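Side-chain contacts in beta-lactamase (Sphaerobacter thermophilus, PDB 4EWF), which probably hydrolyses the amide of beta-lactam rings to give substituted beta-amino acids, as expected of a class A beta-lactamase: residues F48-T53 with D165-A170; A65-E70 with R178-E183; G89-L94 with E103-L108; R203-P206 with G210-W213. One frame throughout, in Å; residues are numbered along the deposited sequence. Where two conformers were deposited one is given.

Contact 1: F48-T53 with D165-A170; sequences FRAAST and DDYALA
Thr53 carries OG1 between its backbone N and carbonyl carbon (chi1 64°), while Tyr167 swings its ring away from helix 164-175 with chi1 at -86°; together these torsions bring the threonine hydroxyl over one face of the phenol. The site belongs to the core of the class A beta-lactamase fold, beside a probable SxxK motif that begins at Ser52. OG1 sits 3.8 Å above the plane of the Tyr167 ring, nearer the ring's border than its centre, with CE1 and CZ as its nearest ring atoms. The backbone of the same residue comes closer still, for Thr53 O lies 3.3 Å from Tyr167 CE1. Ala50 adds a looser touch, its CB 4.4 Å from Tyr167 OH.

The hydroxyl that rests on the ring is itself tied down. Thr53 OG1 donates to Ala50 O at 2.9 Å, tilted 26° from the carbonyl plane, and Thr53 N reaches the same oxygen from the same face. The hydroxyl bond holds chi1 of the threonine, while the bond from N closes the turn from Ala50 to Thr53. All three touching residues are buried, and both sheets help to cover them: Val227 of strand 223-232 touches Thr53 and Tyr167, and Ala162 of strand 161-162 touches Ala50 and the tyrosine. The motif serine points elsewhere: Ser52 OG is hydrogen-bonded to Ser113 OG and to a sulfate, probably from the crystallisation liquor, which is consistent with an anion-accepting active-site pocket. Over the ring face, Thr53 OG1 lies 3.9 Å from Tyr167 CZ.

Contact 2: A65-E70 with R178-E183; sequences AVDAGE and RAASQE
The backbones of Asp67 and Ser181 approach to 6.8 Å between their CA atoms, where the last turn of helix 55-67 passes the start of helix 182-192. Two helix-end motifs meet here: a Schellman motif closes the first helix at Gly69, whose phi is positive, and Ser181 is the N-cap of the second. Asp67 reaches across with its carboxylate and takes hold of that cap through both oxygens. Ser181 N donates to Asp67 OD2 at 3.0 Å in a nearly straight bond (167°), arriving on the syn side though 35° out of the carboxylate plane. Ser181 OG donates to Asp67 OD1 at 3.1 Å, from above that plane.

The serine has its OG between backbone N and carbonyl carbon (chi1 78°), a setting from which the oxygen can face Asp67 and also accept from Ser184 N in the first turn of its helix. Asp67 OD1 has its strongest partner in Ser184 OG, just beyond the segment. Lying at the helix N-terminus, the carboxylate is probably stabilised in its charged form by the helix dipole. The CB methyl of Ala180 rests 3.5 Å from Asp67 OD2.

Contact 3: G89-L94 with E103-L108; sequences GVLLHL and EDLVYL. With SO4 (sulfate ion), chain F.
Leu91 and Leu108 make the closest approach, with CD2 of Leu91 3.8 Å from CD1 of Leu108. The two side chains cross at about a right angle, and the same Leu108 methyl also lies 3.9 Å from Leu91 CG, so a single methyl of the helix rests against the fork of the loop leucine. The other branch of Leu91, CD1, reaches back one turn of the helix to Leu105 CD2 at 4.2 Å. Val90 completes the patch, setting its CG1 4.2 Å from Leu108 CD2. The loop between strands 76-78 and 99-101 thereby packs on helix 102-111 in the helical part of the class A beta-lactamase fold.

Leu91 has CG beside its backbone N, anti to the carbonyl carbon (chi1 -65°), which lets both its methyls meet the helix. Behind it, the 3-10 segment 91-93 is held by His93 N bonding to Val90 O and Leu94 N to Leu91 O. Asp114 then fixes the loop from outside, its OD1 accepting from the backbone N of both Val90 and Leu91. Ala117 and Thr116 of helix 115-125 touch Leu91, while Leu120 and Leu121 touch Leu105.

The contact joining loop and helix is thus purely apolar, which implies that apolar packing and partial burial hold it, while polar bonds, including those of Asp114 OD1 to backbone N atoms, lie behind the patch.

Contact 4: R203-P206 with G210-W213; sequences RYVP and GIRW
Ile211 opens the contact on the second segment by facing both Val205 and Pro206. Its CG2, anti to the backbone N, lies 3.7 Å from Val205 CG1 and 3.4 Å from Pro206 O, while CD1 at the end of the other branch comes 4.1 Å from Pro206 CG. The side chains of Ile211 and Val205 run antiparallel alongside one another; the proline ring is instead met at about a right angle. Arg212 then directs its CB away from the loop as the chain enters strand 212-220, an outer strand of the five-stranded antiparallel sheet of this class A beta-lactamase fold.

Trp213 points its CB back toward the loop. Its CG stands between backbone N and carbonyl carbon (chi1 74°), which swings the indole beneath Val205. A CH-pi contact results: Val205 CG2 lies over the face of the five-membered ring, 4.2 Å from its centroid and 27° off the normal, and CG1 of the same valine is 3.9 Å from Trp213 CD1. Ile230 of the neighbouring strand 223-232 touches both Val205 and Trp213. The chemistry is dispersive, with CG1 of the valine shared between isoleucine and indole and CG2 over the indole face, so the loop is held against the sheet edge by close apolar fit.

In the fold
The four contacts are spread through a single class A beta-lactamase fold, with centres 21 to 27 Å apart and none touching another. Contact 1 lies nearest the middle, about 7 Å from the centre of the chain, where the residues following strand 48-49 meet helix 164-175 beside the probable active site. Contact 2 interlocks with it along the sequence: its segments follow on through helices 55-67 and 182-192, so the two alternate. Contact 3 is nested inside the loops closed by both. Contact 4 comes last. Contacts 1 and 2 thus tie chain parts over 100 residues apart, contact 2 between two helix ends, whereas contacts 3 and 4 join segments close in sequence, a loop to helix 102-111 and a loop to outer strand 212-220.

Contact 1: F48-T53 with D165-A170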
loop_
_atom_site.group_PDB
_atom_site.type_symbol
_atom_site.label_atom_id
_atom_site.label_comp_id
_atom_site.label_asym_id
_atom_site.label_seq_id
_atom_site.Cartn_x
_atom_site.Cartn_y
_atom_site.Cartn_z
ATOM N N PHE A 48 5.149 7.860 9.697
ATOM C CA PHE A 48 4.393 6.752 10.291
ATOM C C PHE A 48 5.149 5.436 10.022
ATOM O O PHE A 48 5.925 5.354 9.070
ATOM C CB PHE A 48 3.027 6.629 9.597
ATOM C CG PHE A 48 2.118 7.812 9.830
ATOM C CD1 PHE A 48 1.143 7.762 10.814
ATOM C CD2 PHE A 48 2.262 8.970 9.082
ATOM C CE1 PHE A 48 0.297 8.852 11.049
ATOM C CE2 PHE A 48 1.423 10.081 9.306
ATOM C CZ PHE A 48 0.443 10.013 10.294
ATOM N N ARG A 49 4.900 4.402 10.823
ATOM C CA ARG A 49 5.394 3.069 10.470
ATOM C C ARG A 49 4.704 2.634 9.190
ATOM O O ARG A 49 3.478 2.721 9.062
ATOM C CB ARG A 49 5.143 2.045 11.593
ATOM C CG ARG A 49 5.862 2.396 12.900
ATOM C CD ARG A 49 5.653 1.335 13.990
ATOM N NE ARG A 49 5.974 1.892 15.301
ATOM C CZ ARG A 49 7.194 1.914 15.813
ATOM N NH1 ARG A 49 8.207 1.393 15.136
ATOM N NH2 ARG A 49 7.401 2.445 17.001
ATOM N N ALA A 50 5.488 2.196 8.218
ATOM C CA ALA A 50 4.905 1.802 6.943
ATOM C C ALA A 50 4.138 0.502 7.088
ATOM O O ALA A 50 3.173 0.273 6.360
ATOM C CB ALA A 50 5.992 1.646 5.871
ATOM N N ALA A 51 4.563 -0.346 8.029
ATOM C CA ALA A 51 4.037 -1.705 8.067
ATOM C C ALA A 51 4.144 -2.301 6.657
ATOM O O ALA A 51 5.106 -2.041 5.922
ATOM C CB ALA A 51 2.582 -1.709 8.554
ATOM N N SER A 52 3.140 -3.060 6.249
ATOM C CA SER A 52 3.192 -3.734 4.955
ATOM C C SER A 52 3.067 -2.855 3.701
ATOM O O SER A 52 3.176 -3.375 2.596
ATOM C CB SER A 52 2.125 -4.832 4.904
ATOM O OG SER A 52 2.493 -5.881 5.771
ATOM N N THR A 53 2.826 -1.550 3.844
ATOM C CA THR A 53 2.651 -0.730 2.645
ATOM C C THR A 53 3.958 -0.668 1.866
ATOM O O THR A 53 3.959 -0.443 0.662
ATOM C CB THR A 53 2.177 0.708 2.947
ATOM O OG1 THR A 53 3.177 1.401 3.711
ATOM C CG2 THR A 53 0.865 0.688 3.701
ATOM N N ASP A 165 2.441 11.570 1.911
ATOM C CA ASP A 165 2.931 12.239 0.699
ATOM C C ASP A 165 3.749 11.300 -0.190
ATOM O O ASP A 165 3.547 11.248 -1.413
ATOM C CB ASP A 165 3.835 13.440 1.037
ATOM C CG ASP A 165 3.048 14.677 1.457
ATOM O OD1 ASP A 165 1.800 14.690 1.333
ATOM O OD2 ASP A 165 3.692 15.638 1.920
ATOM N N ASP A 166 4.704 10.603 0.417
ATOM C CA ASP A 166 5.574 9.704 -0.334
ATOM C C ASP A 166 4.792 8.567 -0.993
ATOM O O ASP A 166 5.056 8.206 -2.136
ATOM C CB ASP A 166 6.648 9.102 0.581
ATOM C CG ASP A 166 7.791 10.079 0.871
ATOM O OD1 ASP A 166 7.711 11.252 0.425
ATOM O OD2 ASP A 166 8.757 9.679 1.566
ATOM N N TYR A 167 3.844 7.989 -0.267
ATOM C CA TYR A 167 3.105 6.851 -0.809
ATOM C C TYR A 167 2.087 7.256 -1.870
ATOM O O TYR A 167 1.765 6.470 -2.763
ATOM C CB TYR A 167 2.538 5.954 0.316
ATOM C CG TYR A 167 3.622 4.981 0.713
ATOM C CD1 TYR A 167 3.636 3.699 0.197
ATOM C CD2 TYR A 167 4.698 5.388 1.507
ATOM C CE1 TYR A 167 4.647 2.808 0.498
ATOM C CE2 TYR A 167 5.739 4.500 1.812
ATOM C CZ TYR A 167 5.700 3.206 1.292
ATOM O OH TYR A 167 6.694 2.291 1.571
ATOM N N ALA A 168 1.625 8.502 -1.815
ATOM C CA ALA A 168 0.804 9.013 -2.899
ATOM C C ALA A 168 1.660 9.146 -4.173
ATOM O O ALA A 168 1.215 8.786 -5.263
ATOM C CB ALA A 168 0.143 10.342 -2.514
ATOM N N LEU A 169 2.900 9.622 -4.039
ATOM C CA LEU A 169 3.783 9.688 -5.210
ATOM C C LEU A 169 3.958 8.304 -5.823
ATOM O O LEU A 169 3.999 8.153 -7.044
ATOM C CB LEU A 169 5.164 10.247 -4.856
ATOM C CG LEU A 169 5.224 11.681 -4.350
ATOM C CD1 LEU A 169 6.640 12.016 -3.869
ATOM C CD2 LEU A 169 4.752 12.658 -5.448
ATOM N N ALA A 170 4.077 7.294 -4.971
ATOM C CA ALA A 170 4.301 5.931 -5.453
ATOM C C ALA A 170 3.140 5.464 -6.317
ATOM O O ALA A 170 3.340 4.912 -7.398
ATOM C CB ALA A 170 4.514 4.963 -4.275
#

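Contact 2: A65-E70 with R178-E183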
loop_
_atom_site.group_PDB
_atom_site.type_symbol
_atom_site.label_atom_id
_atom_site.label_comp_id
_atom_site.label_asym_id
_atom_site.label_seq_id
_atom_site.Cartn_x
_atom_site.Cartn_y
_atom_site.Cartn_z
ATOM N N ALA A 65 13.618 -5.151 -12.194
ATOM C CA ALA A 65 14.572 -6.230 -12.445
ATOM C C ALA A 65 14.130 -7.052 -13.654
ATOM O O ALA A 65 14.952 -7.453 -14.487
ATOM C CB ALA A 65 14.700 -7.128 -11.204
ATOM N N VAL A 66 12.828 -7.317 -13.736
ATOM C CA VAL A 66 12.262 -8.027 -14.879
ATOM C C VAL A 66 12.437 -7.197 -16.153
ATOM O O VAL A 66 12.812 -7.735 -17.188
ATOM C CB VAL A 66 10.767 -8.373 -14.671
ATOM C CG1 VAL A 66 10.183 -9.012 -15.929
ATOM C CG2 VAL A 66 10.598 -9.300 -13.479
ATOM N N ASP A 67 12.190 -5.888 -16.069
ATOM C CA ASP A 67 12.400 -5.008 -17.228
ATOM C C ASP A 67 13.853 -5.048 -17.715
ATOM O O ASP A 67 14.111 -5.067 -18.915
ATOM C CB ASP A 67 12.016 -3.553 -16.915
ATOM C CG ASP A 67 10.519 -3.365 -16.709
ATOM O OD1 ASP A 67 9.737 -4.244 -17.127
ATOM O OD2 ASP A 67 10.129 -2.323 -16.132
ATOM N N ALA A 68 14.795 -5.057 -16.774
ATOM C CA ALA A 68 16.218 -5.050 -17.100
ATOM C C ALA A 68 16.679 -6.428 -17.559
ATOM O O ALA A 68 17.834 -6.611 -17.969
ATOM C CB ALA A 68 17.031 -4.593 -15.898
ATOM N N GLY A 69 15.771 -7.396 -17.482
ATOM C CA GLY A 69 16.069 -8.754 -17.900
ATOM C C GLY A 69 16.946 -9.484 -16.902
ATOM O O GLY A 69 17.565 -10.492 -17.239
ATOM N N GLU A 70 17.006 -8.978 -15.673
ATOM C CA GLU A 70 17.820 -9.604 -14.632
ATOM C C GLU A 70 17.150 -10.864 -14.079
ATOM O O GLU A 70 17.828 -11.785 -13.628
ATOM C CB GLU A 70 18.130 -8.619 -13.503
ATOM C CG GLU A 70 19.005 -7.438 -13.910
ATOM C CD GLU A 70 18.954 -6.296 -12.895
ATOM O OE1 GLU A 70 19.803 -5.381 -12.984
ATOM O OE2 GLU A 70 18.063 -6.313 -12.014
ATOM N N ARG A 178 5.285 5.679 -14.924
ATOM C CA ARG A 178 6.610 6.196 -14.610
ATOM C C ARG A 178 7.409 5.300 -13.663
ATOM O O ARG A 178 8.636 5.429 -13.584
ATOM C CB ARG A 178 6.506 7.598 -13.997
ATOM C CG ARG A 178 6.372 8.725 -15.009
ATOM C CD ARG A 178 6.496 10.087 -14.329
ATOM N NE ARG A 178 5.441 10.301 -13.338
ATOM C CZ ARG A 178 5.596 10.170 -12.022
ATOM N NH1 ARG A 178 6.778 9.836 -11.511
ATOM N NH2 ARG A 178 4.565 10.384 -11.212
ATOM N N ALA A 179 6.724 4.408 -12.945
ATOM C CA ALA A 179 7.378 3.611 -11.903
ATOM C C ALA A 179 8.307 2.548 -12.476
ATOM O O ALA A 179 9.288 2.163 -11.839
ATOM C CB ALA A 179 6.342 2.970 -10.967
ATOM N N ALA A 180 7.975 2.070 -13.672
ATOM C CA ALA A 180 8.748 1.053 -14.386
ATOM C C ALA A 180 8.290 1.142 -15.841
ATOM O O ALA A 180 7.724 2.162 -16.236
ATOM C CB ALA A 180 8.486 -0.345 -13.799
ATOM N N SER A 181 8.519 0.107 -16.647
ATOM C CA SER A 181 7.981 0.126 -18.009
ATOM C C SER A 181 6.455 0.146 -17.924
ATOM O O SER A 181 5.890 -0.214 -16.888
ATOM C CB SER A 181 8.457 -1.081 -18.811
ATOM O OG SER A 181 7.731 -2.242 -18.458
ATOM N N GLN A 182 5.788 0.583 -18.989
ATOM C CA GLN A 182 4.323 0.677 -18.972
ATOM C C GLN A 182 3.680 -0.697 -18.794
ATOM O O GLN A 182 2.662 -0.833 -18.107
ATOM C CB GLN A 182 3.791 1.355 -20.241
ATOM C CG GLN A 182 2.273 1.414 -20.319
ATOM C CD GLN A 182 1.669 2.162 -19.143
ATOM O OE1 GLN A 182 1.723 3.392 -19.084
ATOM N NE2 GLN A 182 1.098 1.423 -18.192
ATOM N N GLU A 183 4.262 -1.718 -19.418
ATOM C CA GLU A 183 3.769 -3.084 -19.254
ATOM C C GLU A 183 3.823 -3.484 -17.785
ATOM O O GLU A 183 2.877 -4.062 -17.247
ATOM C CB GLU A 183 4.589 -4.081 -20.086
ATOM C CG GLU A 183 4.188 -5.534 -19.856
ATOM C CD GLU A 183 5.117 -6.534 -20.533
ATOM O OE1 GLU A 183 5.420 -7.582 -19.914
ATOM O OE2 GLU A 183 5.533 -6.279 -21.683
#

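Contact 3: G89-L94 with E103-L108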
loop_
_atom_site.group_PDB
_atom_site.type_symbol
_atom_site.label_atom_id
_atom_site.label_comp_id
_atom_site.label_asym_id
_atom_site.label_seq_id
_atom_site.Cartn_x
_atom_site.Cartn_y
_atom_site.Cartn_z
ATOM N N GLY A 89 0.358 -14.132 6.070
ATOM C CA GLY A 89 0.844 -14.987 5.013
ATOM C C GLY A 89 0.351 -16.414 5.146
ATOM O O GLY A 89 -0.317 -16.783 6.119
ATOM N N VAL A 90 0.688 -17.217 4.152
ATOM C CA VAL A 90 0.277 -18.609 4.128
ATOM C C VAL A 90 1.500 -19.544 4.011
ATOM O O VAL A 90 1.498 -20.698 4.504
ATOM C CB VAL A 90 -0.772 -18.810 3.006
ATOM C CG1 VAL A 90 -0.132 -18.809 1.622
ATOM C CG2 VAL A 90 -1.564 -20.045 3.244
ATOM N N LEU A 91 2.568 -19.041 3.401
ATOM C CA LEU A 91 3.759 -19.875 3.178
ATOM C C LEU A 91 4.347 -20.423 4.465
ATOM O O LEU A 91 4.882 -21.534 4.476
ATOM C CB LEU A 91 4.840 -19.106 2.399
ATOM C CG LEU A 91 4.459 -18.731 0.961
ATOM C CD1 LEU A 91 5.609 -17.985 0.259
ATOM C CD2 LEU A 91 4.057 -19.975 0.158
ATOM N N LEU A 92 4.244 -19.662 5.551
ATOM C CA LEU A 92 4.801 -20.139 6.801
ATOM C C LEU A 92 4.250 -21.470 7.243
ATOM O O LEU A 92 4.888 -22.137 8.032
ATOM C CB LEU A 92 4.695 -19.125 7.948
ATOM C CG LEU A 92 3.487 -18.270 8.351
ATOM C CD1 LEU A 92 2.149 -18.598 7.692
ATOM C CD2 LEU A 92 3.390 -18.191 9.880
ATOM N N HIS A 93 3.083 -21.864 6.742
ATOM C CA HIS A 93 2.479 -23.127 7.165
ATOM C C HIS A 93 2.438 -24.181 6.060
ATOM O O HIS A 93 1.902 -25.269 6.264
ATOM C CB HIS A 93 1.058 -22.898 7.685
ATOM C CG HIS A 93 0.991 -22.020 8.893
ATOM N ND1 HIS A 93 1.665 -22.308 10.059
ATOM C CD2 HIS A 93 0.327 -20.861 9.117
ATOM C CE1 HIS A 93 1.432 -21.358 10.946
ATOM N NE2 HIS A 93 0.618 -20.469 10.403
ATOM N N LEU A 94 2.986 -23.862 4.893
ATOM C CA LEU A 94 2.979 -24.812 3.776
ATOM C C LEU A 94 4.265 -25.620 3.798
ATOM O O LEU A 94 5.243 -25.208 4.420
ATOM C CB LEU A 94 2.826 -24.075 2.447
ATOM C CG LEU A 94 1.514 -23.297 2.284
ATOM C CD1 LEU A 94 1.436 -22.729 0.861
ATOM C CD2 LEU A 94 0.302 -24.193 2.557
ATOM N N GLU A 103 6.445 -14.848 -9.876
ATOM C CA GLU A 103 5.117 -14.233 -9.916
ATOM C C GLU A 103 4.239 -14.660 -8.727
ATOM O O GLU A 103 3.545 -13.826 -8.136
ATOM C CB GLU A 103 4.405 -14.473 -11.261
ATOM C CG GLU A 103 3.046 -13.779 -11.332
ATOM C CD GLU A 103 2.536 -13.567 -12.758
ATOM O OE1 GLU A 103 1.759 -12.611 -12.978
ATOM O OE2 GLU A 103 2.900 -14.355 -13.650
ATOM N N ASP A 104 4.280 -15.942 -8.358
ATOM C CA ASP A 104 3.577 -16.396 -7.161
ATOM C C ASP A 104 3.977 -15.532 -5.955
ATOM O O ASP A 104 3.129 -15.110 -5.164
ATOM C CB ASP A 104 3.932 -17.849 -6.804
ATOM C CG ASP A 104 3.414 -18.874 -7.821
ATOM O OD1 ASP A 104 2.483 -18.574 -8.606
ATOM O OD2 ASP A 104 3.954 -20.006 -7.807
ATOM N N LEU A 105 5.279 -15.298 -5.797
ATOM C CA LEU A 105 5.761 -14.534 -4.642
ATOM C C LEU A 105 5.225 -13.105 -4.612
ATOM O O LEU A 105 4.856 -12.594 -3.546
ATOM C CB LEU A 105 7.288 -14.535 -4.576
ATOM C CG LEU A 105 7.995 -15.884 -4.409
ATOM C CD1 LEU A 105 9.481 -15.635 -4.161
ATOM C CD2 LEU A 105 7.400 -16.682 -3.273
ATOM N N VAL A 106 5.209 -12.453 -5.769
ATOM C CA VAL A 106 4.670 -11.095 -5.860
ATOM C C VAL A 106 3.195 -11.125 -5.487
ATOM O O VAL A 106 2.726 -10.304 -4.697
ATOM C CB VAL A 106 4.850 -10.508 -7.289
ATOM C CG1 VAL A 106 4.164 -9.145 -7.414
ATOM C CG2 VAL A 106 6.331 -10.381 -7.598
ATOM N N TYR A 107 2.470 -12.098 -6.035
ATOM C CA TYR A 107 1.041 -12.214 -5.763
ATOM C C TYR A 107 0.723 -12.408 -4.276
ATOM O O TYR A 107 -0.136 -11.710 -3.724
ATOM C CB TYR A 107 0.377 -13.330 -6.594
ATOM C CG TYR A 107 -1.019 -13.588 -6.084
ATOM C CD1 TYR A 107 -2.056 -12.707 -6.384
ATOM C CD2 TYR A 107 -1.290 -14.669 -5.257
ATOM C CE1 TYR A 107 -3.322 -12.901 -5.890
ATOM C CE2 TYR A 107 -2.557 -14.878 -4.758
ATOM C CZ TYR A 107 -3.564 -13.989 -5.072
ATOM O OH TYR A 107 -4.825 -14.188 -4.585
ATOM N N LEU A 108 1.408 -13.348 -3.627
ATOM C CA LEU A 108 1.223 -13.580 -2.194
ATOM C C LEU A 108 1.619 -12.366 -1.351
ATOM O O LEU A 108 0.953 -12.013 -0.373
ATOM C CB LEU A 108 1.997 -14.829 -1.738
ATOM C CG LEU A 108 1.514 -16.132 -2.376
ATOM C CD1 LEU A 108 2.475 -17.252 -2.040
ATOM C CD2 LEU A 108 0.100 -16.476 -1.919
HETATM S S SO4 F . 3.426 -25.237 11.162
HETATM O O1 SO4 F . 4.886 -25.152 11.186
HETATM O O2 SO4 F . 2.902 -24.308 10.168
HETATM O O3 SO4 F . 3.002 -26.591 10.806
HETATM O O4 SO4 F . 2.896 -24.888 12.478
#

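Contact 4: R203-P206 with G210-W213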
loop_
_atom_site.group_PDB
_atom_site.type_symbol
_atom_site.label_atom_id
_atom_site.label_comp_id
_atom_site.label_asym_id
_atom_site.label_seq_id
_atom_site.Cartn_x
_atom_site.Cartn_y
_atom_site.Cartn_z
ATOM N N ARG A 203 -13.766 -0.173 0.961
ATOM C CA ARG A 203 -15.062 -0.388 1.581
ATOM C C ARG A 203 -16.241 0.257 0.853
ATOM O O ARG A 203 -17.288 -0.368 0.632
ATOM C CB ARG A 203 -15.049 0.045 3.038
ATOM C CG ARG A 203 -16.373 -0.280 3.699
ATOM C CD ARG A 203 -16.297 -0.092 5.186
ATOM N NE ARG A 203 -17.633 0.033 5.755
ATOM C CZ ARG A 203 -17.869 0.188 7.052
ATOM N NH1 ARG A 203 -19.122 0.303 7.487
ATOM N NH2 ARG A 203 -16.843 0.229 7.909
ATOM N N TYR A 204 -16.078 1.507 0.457
ATOM C CA TYR A 204 -17.188 2.201 -0.173
ATOM C C TYR A 204 -16.965 2.408 -1.671
ATOM O O TYR A 204 -17.485 3.357 -2.265
ATOM C CB TYR A 204 -17.447 3.521 0.558
ATOM C CG TYR A 204 -17.894 3.326 1.993
ATOM C CD1 TYR A 204 -19.182 2.907 2.285
ATOM C CD2 TYR A 204 -17.025 3.555 3.054
ATOM C CE1 TYR A 204 -19.593 2.717 3.593
ATOM C CE2 TYR A 204 -17.432 3.373 4.356
ATOM C CZ TYR A 204 -18.712 2.957 4.618
ATOM O OH TYR A 204 -19.113 2.780 5.916
ATOM N N VAL A 205 -16.164 1.543 -2.283
ATOM C CA VAL A 205 -16.049 1.584 -3.731
ATOM C C VAL A 205 -17.317 0.955 -4.291
ATOM O O VAL A 205 -17.657 -0.169 -3.943
ATOM C CB VAL A 205 -14.832 0.818 -4.260
ATOM C CG1 VAL A 205 -14.843 0.826 -5.787
ATOM C CG2 VAL A 205 -13.545 1.429 -3.739
ATOM N N PRO A 206 -18.026 1.699 -5.145
ATOM C CA PRO A 206 -19.304 1.260 -5.711
ATOM C C PRO A 206 -19.099 0.132 -6.711
ATOM O O PRO A 206 -18.048 0.047 -7.354
ATOM C CB PRO A 206 -19.804 2.509 -6.434
ATOM C CG PRO A 206 -18.548 3.192 -6.879
ATOM C CD PRO A 206 -17.531 2.935 -5.778
ATOM N N GLY A 210 -16.594 -0.516 -15.481
ATOM C CA GLY A 210 -15.534 0.465 -15.643
ATOM C C GLY A 210 -15.017 1.027 -14.325
ATOM O O GLY A 210 -14.267 2.009 -14.310
ATOM N N ILE A 211 -15.437 0.414 -13.219
ATOM C CA ILE A 211 -14.932 0.766 -11.890
ATOM C C ILE A 211 -13.916 -0.266 -11.398
ATOM O O ILE A 211 -14.170 -1.478 -11.454
ATOM C CB ILE A 211 -16.080 0.893 -10.871
ATOM C CG1 ILE A 211 -16.942 2.105 -11.217
ATOM C CG2 ILE A 211 -15.538 1.002 -9.443
ATOM C CD1 ILE A 211 -18.382 1.956 -10.816
ATOM N N ARG A 212 -12.760 0.219 -10.941
ATOM C CA ARG A 212 -11.716 -0.648 -10.381
ATOM C C ARG A 212 -11.080 0.004 -9.152
ATOM O O ARG A 212 -11.111 1.234 -8.996
ATOM C CB ARG A 212 -10.621 -0.952 -11.420
ATOM C CG ARG A 212 -10.948 -0.512 -12.842
ATOM C CD ARG A 212 -9.869 -0.925 -13.830
ATOM N NE ARG A 212 -9.785 -2.377 -13.954
ATOM C CZ ARG A 212 -10.568 -3.115 -14.740
ATOM N NH1 ARG A 212 -10.411 -4.435 -14.781
ATOM N NH2 ARG A 212 -11.510 -2.541 -15.483
ATOM N N TRP A 213 -10.501 -0.817 -8.286
ATOM C CA TRP A 213 -9.708 -0.300 -7.173
ATOM C C TRP A 213 -8.623 -1.309 -6.816
ATOM O O TRP A 213 -8.739 -2.504 -7.105
ATOM C CB TRP A 213 -10.585 0.022 -5.955
ATOM C CG TRP A 213 -11.062 -1.195 -5.211
ATOM C CD1 TRP A 213 -12.155 -1.971 -5.504
ATOM C CD2 TRP A 213 -10.464 -1.762 -4.039
ATOM N NE1 TRP A 213 -12.265 -2.996 -4.582
ATOM C CE2 TRP A 213 -11.234 -2.894 -3.680
ATOM C CE3 TRP A 213 -9.338 -1.434 -3.269
ATOM C CZ2 TRP A 213 -10.912 -3.696 -2.579
ATOM C CZ3 TRP A 213 -9.019 -2.228 -2.175
ATOM C CH2 TRP A 213 -9.805 -3.347 -1.838
#